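Local coordinates for uncharacterized protein Atu1735 (Agrobacterium tumefaciens, PDB 2PPX) that is of unknown function but, as an XRE-like helix-turn-helix protein, probably binds DNA and may regulate transcription, at residues A[42-47]-A[51-56]; A[78-81]-A[87-90]. All blocks are in the same frame, centred on the assembly; numbering follows the deposited sequence.

Contact 1: A[42-47]-A[51-56]. With SO4 (sulfate ion), chain G; SO4 (sulfate ion), chain E.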
loop_
_atom_site.group_PDB
_atom_site.type_symbol
_atom_site.label_atom_id
_atom_site.label_comp_id
_atom_site.label_asym_id
_atom_site.label_seq_id
_atom_site.Cartn_x
_atom_site.Cartn_y
_atom_site.Cartn_z
ATOM N N LEU A 42 8.046 -21.060 -11.275
ATOM C CA LEU A 42 9.381 -21.095 -10.687
ATOM C C LEU A 42 9.563 -22.238 -9.670
ATOM O O LEU A 42 10.656 -22.398 -9.134
ATOM C CB LEU A 42 9.691 -19.751 -10.006
ATOM C CG LEU A 42 9.670 -18.500 -10.892
ATOM C CD1 LEU A 42 9.987 -17.250 -10.064
ATOM C CD2 LEU A 42 10.620 -18.651 -12.088
ATOM N N LYS A 43 8.494 -23.001 -9.414
ATOM C CA LYS A 43 8.516 -24.120 -8.462
ATOM C C LYS A 43 8.928 -23.699 -7.047
ATOM O O LYS A 43 9.716 -24.384 -6.383
ATOM C CB LYS A 43 9.416 -25.265 -8.957
ATOM C CG LYS A 43 8.719 -26.280 -9.853
ATOM C CD LYS A 43 9.304 -27.684 -9.660
ATOM C CE LYS A 43 10.746 -27.799 -10.153
ATOM N NZ LYS A 43 11.275 -29.198 -10.091
ATOM N N LEU A 44 8.386 -22.574 -6.595
ATOM C CA LEU A 44 8.666 -22.058 -5.267
ATOM C C LEU A 44 7.425 -22.155 -4.420
ATOM O O LEU A 44 6.313 -21.919 -4.899
ATOM C CB LEU A 44 9.137 -20.597 -5.323
ATOM C CG LEU A 44 10.456 -20.440 -6.096
ATOM C CD1 LEU A 44 10.799 -18.963 -6.220
ATOM C CD2 LEU A 44 11.630 -21.252 -5.479
ATOM N N THR A 45 7.604 -22.509 -3.152
ATOM C CA THR A 45 6.496 -22.422 -2.214
ATOM C C THR A 45 6.206 -20.946 -1.918
ATOM O O THR A 45 6.993 -20.048 -2.272
ATOM C CB THR A 45 6.826 -23.126 -0.875
ATOM O OG1 THR A 45 7.845 -22.381 -0.211
ATOM C CG2 THR A 45 7.286 -24.589 -1.074
ATOM N N GLN A 46 5.083 -20.679 -1.262
ATOM C CA GLN A 46 4.762 -19.301 -0.877
ATOM C C GLN A 46 5.850 -18.696 0.013
ATOM O O GLN A 46 6.257 -17.544 -0.187
ATOM C CB GLN A 46 3.397 -19.217 -0.195
ATOM C CG GLN A 46 2.202 -19.584 -1.153
ATOM C CD GLN A 46 0.857 -19.442 -0.448
ATOM O OE1 GLN A 46 0.750 -19.736 0.733
ATOM N NE2 GLN A 46 -0.164 -18.971 -1.163
ATOM N N GLU A 47 6.335 -19.483 0.969
ATOM C CA GLU A 47 7.405 -19.098 1.895
ATOM C C GLU A 47 8.686 -18.720 1.167
ATOM O O GLU A 47 9.322 -17.709 1.446
ATOM C CB GLU A 47 7.716 -20.274 2.844
ATOM C CG GLU A 47 6.638 -20.560 3.885
ATOM C CD GLU A 47 5.377 -21.270 3.354
ATOM O OE1 GLU A 47 4.454 -21.395 4.193
ATOM O OE2 GLU A 47 5.289 -21.696 2.157
ATOM N N ALA A 51 10.348 -14.943 0.755
ATOM C CA ALA A 51 11.692 -14.616 1.229
ATOM C C ALA A 51 12.615 -14.201 0.071
ATOM O O ALA A 51 13.387 -13.254 0.204
ATOM C CB ALA A 51 12.320 -15.799 2.009
ATOM N N ARG A 52 12.531 -14.890 -1.057
ATOM C CA ARG A 52 13.413 -14.584 -2.187
ATOM C C ARG A 52 13.148 -13.188 -2.789
ATOM O O ARG A 52 14.092 -12.464 -3.159
ATOM C CB ARG A 52 13.290 -15.661 -3.259
ATOM C CG ARG A 52 14.291 -15.543 -4.372
ATOM C CD ARG A 52 14.254 -16.781 -5.248
ATOM N NE ARG A 52 14.745 -17.950 -4.518
ATOM C CZ ARG A 52 14.921 -19.157 -5.054
ATOM N NH1 ARG A 52 14.660 -19.374 -6.335
ATOM N NH2 ARG A 52 15.357 -20.151 -4.299
ATOM N N TYR A 53 11.876 -12.809 -2.851
ATOM C CA TYR A 53 11.474 -11.566 -3.523
ATOM C C TYR A 53 10.979 -10.440 -2.619
ATOM O O TYR A 53 10.526 -9.410 -3.118
ATOM C CB TYR A 53 10.471 -11.873 -4.662
ATOM C CG TYR A 53 11.122 -12.740 -5.711
ATOM C CD1 TYR A 53 12.175 -12.247 -6.496
ATOM C CD2 TYR A 53 10.727 -14.068 -5.893
ATOM C CE1 TYR A 53 12.806 -13.055 -7.449
ATOM C CE2 TYR A 53 11.340 -14.888 -6.871
ATOM C CZ TYR A 53 12.393 -14.363 -7.622
ATOM O OH TYR A 53 13.037 -15.120 -8.555
ATOM N N HIS A 54 11.106 -10.628 -1.301
ATOM C CA HIS A 54 10.772 -9.613 -0.293
ATOM C C HIS A 54 9.327 -9.129 -0.385
ATOM O O HIS A 54 9.046 -7.926 -0.341
ATOM C CB HIS A 54 11.765 -8.448 -0.337
ATOM C CG HIS A 54 13.196 -8.870 -0.149
ATOM N ND1 HIS A 54 14.092 -8.140 0.591
ATOM C CD2 HIS A 54 13.861 -9.976 -0.553
ATOM C CE1 HIS A 54 15.263 -8.755 0.606
ATOM N NE2 HIS A 54 15.151 -9.873 -0.083
ATOM N N ILE A 55 8.415 -10.078 -0.537
ATOM C CA ILE A 55 6.977 -9.773 -0.507
ATOM C C ILE A 55 6.416 -10.430 0.764
ATOM O O ILE A 55 6.505 -11.634 0.920
ATOM C CB ILE A 55 6.269 -10.292 -1.741
ATOM C CG1 ILE A 55 6.842 -9.603 -3.017
ATOM C CG2 ILE A 55 4.729 -10.087 -1.642
ATOM C CD1 ILE A 55 6.510 -10.330 -4.269
ATOM N N PRO A 56 5.860 -9.632 1.674
ATOM C CA PRO A 56 5.391 -10.197 2.966
ATOM C C PRO A 56 4.376 -11.321 2.680
ATOM O O PRO A 56 3.620 -11.265 1.711
ATOM C CB PRO A 56 4.732 -8.991 3.671
ATOM C CG PRO A 56 5.363 -7.787 3.018
ATOM C CD PRO A 56 5.584 -8.188 1.557
HETATM S S SO4 G . 15.965 -22.770 -6.791
HETATM O O1 SO4 G . 15.565 -23.381 -5.519
HETATM O O2 SO4 G . 14.825 -22.107 -7.422
HETATM O O3 SO4 G . 17.036 -21.801 -6.559
HETATM O O4 SO4 G . 16.475 -23.794 -7.699
HETATM S S SO4 E . 13.770 -5.118 3.731
HETATM O O1 SO4 E . 13.778 -4.074 2.697
HETATM O O2 SO4 E . 12.792 -4.779 4.763
HETATM O O3 SO4 E . 13.423 -6.438 3.201
HETATM O O4 SO4 E . 15.111 -5.191 4.300
#
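Leu42 and Leu44 meet the side chains of Arg52 and Tyr53 where the loop before helix 46-53 folds back along its last turn. Across the segments, leucine methyls do the touching. Leu44 CD2 lies over one face of the Arg52 guanidinium, offset toward its rim, 3.7 Å from Arg52 NH1. Leu44 CD1 comes to the edge of the Tyr53 ring, 4.2 Å from Tyr53 CE2. Leu42 CD1 approaches the same end of the ring and sits 4.0 Å from Tyr53 OH. That hydroxyl is hydrogen-bonded to Pro85 O. The aliphatic part of Arg52 also covers the ring, with CG above its centre.

One backbone bond joins the segments, from Ala51 N to Glu47 O at 3.0 Å, a regular helical turn. Helix 46-53 is the first helix of the helix-turn-helix, and helix 57-64 follows it. Thr45 is its N-cap. Lys43 is the first residue past the preceding helix, in a Schellman motif, and His54, also with positive phi, opens the turn toward helix 57-64. Glu47 reaches that helix through a salt bridge to Arg61.

Arg52 and His54 each donate to a sulfate, both ions probably from the crystallisation liquor. Arg52 has CG anti to its own N (chi1 -172°) and bends at chi3, which places a guanidinium face against Leu44 CD2 and its NH groups at the sulfate. Arg52 NH1 gives a nearly straight bond of 2.9 Å to O2 of one sulfate, and NH2 adds two weak bonds to the same ion. His54 ND1 donates to O3 of another sulfate at 3.2 Å, with an N-H...O angle of 140°.

Contact 2: A[78-81]-A[87-90]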
loop_
_atom_site.group_PDB
_atom_site.type_symbol
_atom_site.label_atom_id
_atom_site.label_comp_id
_atom_site.label_asym_id
_atom_site.label_seq_id
_atom_site.Cartn_x
_atom_site.Cartn_y
_atom_site.Cartn_z
ATOM N N LEU A 78 6.523 -7.462 -10.173
ATOM C CA LEU A 78 6.162 -8.823 -10.583
ATOM C C LEU A 78 6.485 -9.098 -12.025
ATOM O O LEU A 78 6.901 -10.204 -12.371
ATOM C CB LEU A 78 4.656 -9.092 -10.351
ATOM C CG LEU A 78 4.325 -9.218 -8.867
ATOM C CD1 LEU A 78 2.833 -9.244 -8.595
ATOM C CD2 LEU A 78 5.051 -10.462 -8.235
ATOM N N LYS A 79 6.308 -8.098 -12.876
ATOM C CA LYS A 79 6.743 -8.243 -14.262
ATOM C C LYS A 79 8.265 -8.428 -14.390
ATOM O O LYS A 79 8.743 -9.235 -15.204
ATOM C CB LYS A 79 6.239 -7.081 -15.114
ATOM C CG LYS A 79 6.824 -7.115 -16.537
ATOM C CD LYS A 79 5.736 -6.928 -17.572
ATOM C CE LYS A 79 6.241 -7.288 -18.974
ATOM N NZ LYS A 79 5.926 -6.156 -19.885
ATOM N N ILE A 80 9.049 -7.720 -13.566
ATOM C CA ILE A 80 10.503 -7.873 -13.630
ATOM C C ILE A 80 10.916 -9.243 -13.151
ATOM O O ILE A 80 11.800 -9.871 -13.747
ATOM C CB ILE A 80 11.278 -6.813 -12.774
ATOM C CG1 ILE A 80 10.791 -5.401 -13.095
ATOM C CG2 ILE A 80 12.779 -6.971 -13.018
ATOM C CD1 ILE A 80 10.878 -5.043 -14.531
ATOM N N ILE A 81 10.290 -9.697 -12.073
ATOM C CA ILE A 81 10.542 -11.052 -11.556
ATOM C C ILE A 81 10.279 -12.076 -12.672
ATOM O O ILE A 81 11.109 -12.943 -12.950
ATOM C CB ILE A 81 9.647 -11.380 -10.316
ATOM C CG1 ILE A 81 10.014 -10.486 -9.127
ATOM C CG2 ILE A 81 9.744 -12.888 -9.954
ATOM C CD1 ILE A 81 9.038 -10.578 -7.968
ATOM N N GLY A 87 18.077 -13.076 -12.009
ATOM C CA GLY A 87 18.746 -11.775 -11.900
ATOM C C GLY A 87 18.118 -10.967 -10.783
ATOM O O GLY A 87 18.828 -10.344 -9.989
ATOM N N THR A 88 16.783 -11.016 -10.697
ATOM C CA THR A 88 16.060 -10.282 -9.665
ATOM C C THR A 88 16.427 -10.802 -8.266
ATOM O O THR A 88 16.746 -10.017 -7.374
ATOM C CB THR A 88 14.517 -10.283 -9.911
ATOM O OG1 THR A 88 14.257 -9.711 -11.197
ATOM C CG2 THR A 88 13.793 -9.461 -8.854
ATOM N N ALA A 89 16.389 -12.120 -8.098
ATOM C CA ALA A 89 16.706 -12.751 -6.826
ATOM C C ALA A 89 18.143 -12.429 -6.400
ATOM O O ALA A 89 18.385 -12.116 -5.240
ATOM C CB ALA A 89 16.500 -14.262 -6.920
ATOM N N ALA A 90 19.077 -12.486 -7.352
ATOM C CA ALA A 90 20.502 -12.204 -7.093
ATOM C C ALA A 90 20.735 -10.752 -6.687
ATOM O O ALA A 90 21.509 -10.470 -5.762
ATOM C CB ALA A 90 21.352 -12.573 -8.306
#
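Thr88 fills the contact from one side, and its two branches meet two successive isoleucines. Its CB points at helix 72-83. The rotation about CA-CB (chi1 -58°) sets OG1 beside the backbone N and CG2 anti to it, so the polar and apolar branches face different partners. Thr88 OG1 goes to Ile80, 3.6 Å from Ile80 CG2 and 3.5 Å from Ile80 O. The approach to Ile80 O is not a hydrogen bond. The hydroxyl is bonded instead to Asp84 O, one turn back, and this satisfies a buried polar atom. Thr88 CG2 goes to Ile81 and rests 3.9 Å from Ile81 CG1.

The two isoleucines use different parts of their side chains. Ile80 touches with its CG2 methyl, while its longer branch leads away from Thr88. In Ile80 a chi2 of -56° folds CD1 back rather than extending it. Ile81 touches with the CG1 methylene. Its chi2 of 170° extends the branch, and CD1 continues toward Tyr53. Both isoleucines cross Thr88 at about a right angle. The backbones come closest at Ile81 and Thr88, with their CA atoms 5.9 Å apart.

Helices 72-83 and 85-92 turn a sharp corner at Asp84, and this contact lies in its inner angle. The Asp84 side chain accepts a bond from Gly87 N at OD1. Across a subunit interface, Ile80 packs on Thr88 of the second subunit, and Thr88 packs on its Ile80. Within the chain, Ile81 and Thr88 both lie against Tyr53 of helix 46-53, and Ile81 also reaches Ile38 of helix 34-41.

In the fold
Contact 1 is a surface contact, with Tyr53 its buried member, and contact 2 is buried. Contact 1 stays local, with a loop packed on the end of the helix it leads into. Contact 2 joins two separate helices, 72-83 and 85-92. Their chemistry follows their places. Contact 1 mixes methyl packing with a backbone bond and polar groups that reach sulfate, whereas contact 2 has no hydrogen bond between its segments and relies on close packing. They meet directly, their centres about 11 Å apart. Ala89 of contact 2 packs on both Arg52 and Tyr53 of contact 1, with Arg52 CG 3.6 Å from Ala89 CB. Both contacts also touch the second subunit.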